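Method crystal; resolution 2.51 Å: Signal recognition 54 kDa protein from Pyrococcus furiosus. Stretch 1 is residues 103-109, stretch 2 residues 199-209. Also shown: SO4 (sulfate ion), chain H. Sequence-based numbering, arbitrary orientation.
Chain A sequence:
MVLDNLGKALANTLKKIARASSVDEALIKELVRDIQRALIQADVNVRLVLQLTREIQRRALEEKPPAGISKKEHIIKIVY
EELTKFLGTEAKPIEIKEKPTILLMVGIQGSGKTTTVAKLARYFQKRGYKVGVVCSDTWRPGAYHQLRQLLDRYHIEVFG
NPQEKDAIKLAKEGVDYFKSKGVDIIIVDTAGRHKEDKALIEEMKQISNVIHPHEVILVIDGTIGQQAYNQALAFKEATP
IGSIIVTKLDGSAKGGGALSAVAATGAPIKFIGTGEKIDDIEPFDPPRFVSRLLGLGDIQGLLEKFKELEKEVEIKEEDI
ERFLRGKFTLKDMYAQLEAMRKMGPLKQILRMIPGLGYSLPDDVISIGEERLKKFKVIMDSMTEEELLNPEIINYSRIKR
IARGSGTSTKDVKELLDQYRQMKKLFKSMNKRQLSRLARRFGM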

# COMPACT_ATOMS: atom_id res chain seq x y z
N LEU A 103 -0.01 18.62 -39.45
CA LEU A 103 0.45 17.65 -38.46
C LEU A 103 -0.28 16.35 -38.69
O LEU A 103 -1.53 16.31 -38.70
CB LEU A 103 0.21 18.17 -37.04
CG LEU A 103 0.77 19.57 -36.74
CD1 LEU A 103 0.44 19.99 -35.32
CD2 LEU A 103 2.27 19.63 -37.01
N LEU A 104 0.48 15.29 -38.91
CA LEU A 104 -0.12 14.00 -39.23
C LEU A 104 -0.01 13.10 -38.01
O LEU A 104 1.09 12.83 -37.52
CB LEU A 104 0.56 13.38 -40.47
CG LEU A 104 0.25 11.93 -40.82
CD1 LEU A 104 -1.18 11.79 -41.31
CD2 LEU A 104 1.24 11.43 -41.86
N MET A 105 -1.16 12.64 -37.50
CA MET A 105 -1.20 11.86 -36.26
C MET A 105 -1.43 10.38 -36.51
O MET A 105 -2.38 9.99 -37.18
CB MET A 105 -2.29 12.38 -35.34
CG MET A 105 -2.35 13.89 -35.32
SD MET A 105 -0.99 14.60 -34.41
CE MET A 105 -1.50 14.19 -32.73
N VAL A 106 -0.55 9.54 -35.96
CA VAL A 106 -0.64 8.10 -36.13
C VAL A 106 -0.64 7.43 -34.76
O VAL A 106 -0.18 8.02 -33.78
CB VAL A 106 0.51 7.56 -37.06
CG1 VAL A 106 0.35 8.13 -38.43
CG2 VAL A 106 1.84 7.97 -36.55
N GLY A 107 -1.19 6.22 -34.68
CA GLY A 107 -1.30 5.51 -33.41
C GLY A 107 -2.25 4.33 -33.45
O GLY A 107 -3.19 4.29 -34.25
N ILE A 108 -2.04 3.37 -32.57
CA ILE A 108 -2.89 2.19 -32.57
C ILE A 108 -4.14 2.41 -31.72
O ILE A 108 -4.20 3.39 -30.97
CB ILE A 108 -2.12 0.93 -32.13
CG1 ILE A 108 -2.11 0.78 -30.62
CG2 ILE A 108 -0.70 1.00 -32.61
CD1 ILE A 108 -0.92 -0.03 -30.19
N GLN A 109 -5.13 1.54 -31.87
CA GLN A 109 -6.37 1.63 -31.10
C GLN A 109 -6.07 1.68 -29.60
O GLN A 109 -5.24 0.92 -29.09
CB GLN A 109 -7.33 0.47 -31.41
N ALA A 199 2.03 -3.18 -41.54
CA ALA A 199 0.91 -2.51 -42.22
C ALA A 199 0.82 -1.06 -41.80
O ALA A 199 0.74 -0.17 -42.64
CB ALA A 199 -0.40 -3.21 -41.96
N LEU A 200 0.81 -0.82 -40.49
CA LEU A 200 0.63 0.52 -39.96
C LEU A 200 1.72 1.50 -40.38
O LEU A 200 1.43 2.64 -40.73
CB LEU A 200 0.47 0.50 -38.42
CG LEU A 200 0.01 1.80 -37.75
CD1 LEU A 200 -1.01 1.49 -36.68
CD2 LEU A 200 1.17 2.57 -37.17
N ILE A 201 2.98 1.07 -40.33
CA ILE A 201 4.07 1.98 -40.66
C ILE A 201 4.05 2.24 -42.15
O ILE A 201 4.28 3.37 -42.58
CB ILE A 201 5.45 1.46 -40.20
CG1 ILE A 201 5.55 -0.05 -40.41
CG2 ILE A 201 5.70 1.77 -38.71
CD1 ILE A 201 6.42 -0.75 -39.35
N GLU A 202 3.73 1.22 -42.94
CA GLU A 202 3.61 1.36 -44.39
C GLU A 202 2.50 2.34 -44.76
O GLU A 202 2.68 3.23 -45.60
CB GLU A 202 3.38 -0.01 -45.05
CG GLU A 202 3.58 -0.04 -46.56
CD GLU A 202 5.00 0.36 -46.98
OE1 GLU A 202 5.97 0.13 -46.21
OE2 GLU A 202 5.15 0.92 -48.09
N GLU A 203 1.34 2.21 -44.12
CA GLU A 203 0.25 3.13 -44.35
C GLU A 203 0.61 4.56 -43.95
O GLU A 203 0.08 5.51 -44.52
CB GLU A 203 -1.02 2.68 -43.63
N MET A 204 1.50 4.73 -42.98
CA MET A 204 1.88 6.10 -42.64
C MET A 204 2.86 6.67 -43.66
O MET A 204 2.79 7.85 -43.99
CB MET A 204 2.41 6.25 -41.21
CG MET A 204 3.86 5.89 -41.06
SD MET A 204 4.75 7.08 -40.07
CE MET A 204 5.37 8.17 -41.33
N LYS A 205 3.75 5.82 -44.18
CA LYS A 205 4.70 6.26 -45.20
C LYS A 205 3.93 6.73 -46.43
O LYS A 205 4.20 7.80 -46.97
CB LYS A 205 5.74 5.19 -45.53
CG LYS A 205 6.58 4.78 -44.33
CD LYS A 205 7.99 4.35 -44.69
CE LYS A 205 8.10 2.84 -44.82
NZ LYS A 205 9.46 2.33 -44.43
N GLN A 206 2.91 5.96 -46.81
CA GLN A 206 2.05 6.33 -47.93
C GLN A 206 1.27 7.61 -47.72
O GLN A 206 1.37 8.51 -48.56
CB GLN A 206 1.13 5.19 -48.31
CG GLN A 206 1.92 4.03 -48.88
CD GLN A 206 1.08 2.79 -49.09
OE1 GLN A 206 -0.14 2.80 -48.93
NE2 GLN A 206 1.74 1.70 -49.47
N ILE A 207 0.50 7.72 -46.63
CA ILE A 207 -0.23 8.97 -46.32
C ILE A 207 0.69 10.18 -46.19
O ILE A 207 0.32 11.28 -46.57
CB ILE A 207 -1.03 8.89 -45.01
CG1 ILE A 207 -1.88 7.63 -44.96
CG2 ILE A 207 -1.96 10.09 -44.87
CD1 ILE A 207 -2.71 7.51 -43.71
N SER A 208 1.87 9.99 -45.62
CA SER A 208 2.83 11.07 -45.49
C SER A 208 3.37 11.54 -46.85
O SER A 208 3.70 12.73 -47.04
CB SER A 208 3.98 10.65 -44.56
OG SER A 208 5.02 11.62 -44.51
N ASN A 209 3.49 10.62 -47.80
CA ASN A 209 4.03 10.97 -49.10
C ASN A 209 2.99 11.78 -49.88
O ASN A 209 3.28 12.76 -50.55
CB ASN A 209 4.43 9.72 -49.87
CG ASN A 209 5.72 9.09 -49.33
OD1 ASN A 209 5.98 7.90 -49.55
ND2 ASN A 209 6.53 9.88 -48.63
S SO4 H . 10.85 2.42 -47.97
O1 SO4 H . 10.85 3.69 -48.70
O2 SO4 H . 11.61 2.58 -46.74
O3 SO4 H . 9.46 2.05 -47.67
O4 SO4 H . 11.48 1.39 -48.79

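How does Leu104 come to have more of its surface covered than any other residue in the contact? Its CA-to-CB bond points toward the helix, and its two methyls reach different residues there. CD1 lies 4.0 Å from CG2 of Ile207, while CD2 comes within 3.9 Å of CB of Ser208. One leucine thus spans two consecutive helical residues. Ser208 meets it through CB, and no hydrogen bond is involved.

What does Leu200 do at the other end? It too points toward its partner stretch, and its CD1 atom serves two neighbours, resting 4.1 Å from CG2 of Ile108 and 4.3 Å from the carbonyl O of Gly107. The latter is simple packing of a methyl against backbone. Ile108 sets its CB sideways and the end of its side chain leads away, so its branch methyl CG2 makes the approach.

What fills the space between these two ends? Val106 points toward the helix and Met204 toward the strand, with Val106 CG1 3.9 Å from Met204 CB. The valine therefore packs against the base of the methionine side chain. Leu103 and Met105, which alternate with Leu104 and Val106 along the strand, do not touch this helix.

Why do the pairs run in reverse order? Strand and helix are nearly antiparallel, at 167°, so Leu104, Val106 and Ile108 lie nearest Ser208, Met204 and Leu200 by CA position. The four-residue steps along the helix, about one turn each, match two-residue steps along the first stretch. No hydrogen bond crosses the contact; the helix satisfies its backbone internally, as where Ser208 N donates to Met204 O at 2.8 Å, leaving apolar side chains to do most of the packing.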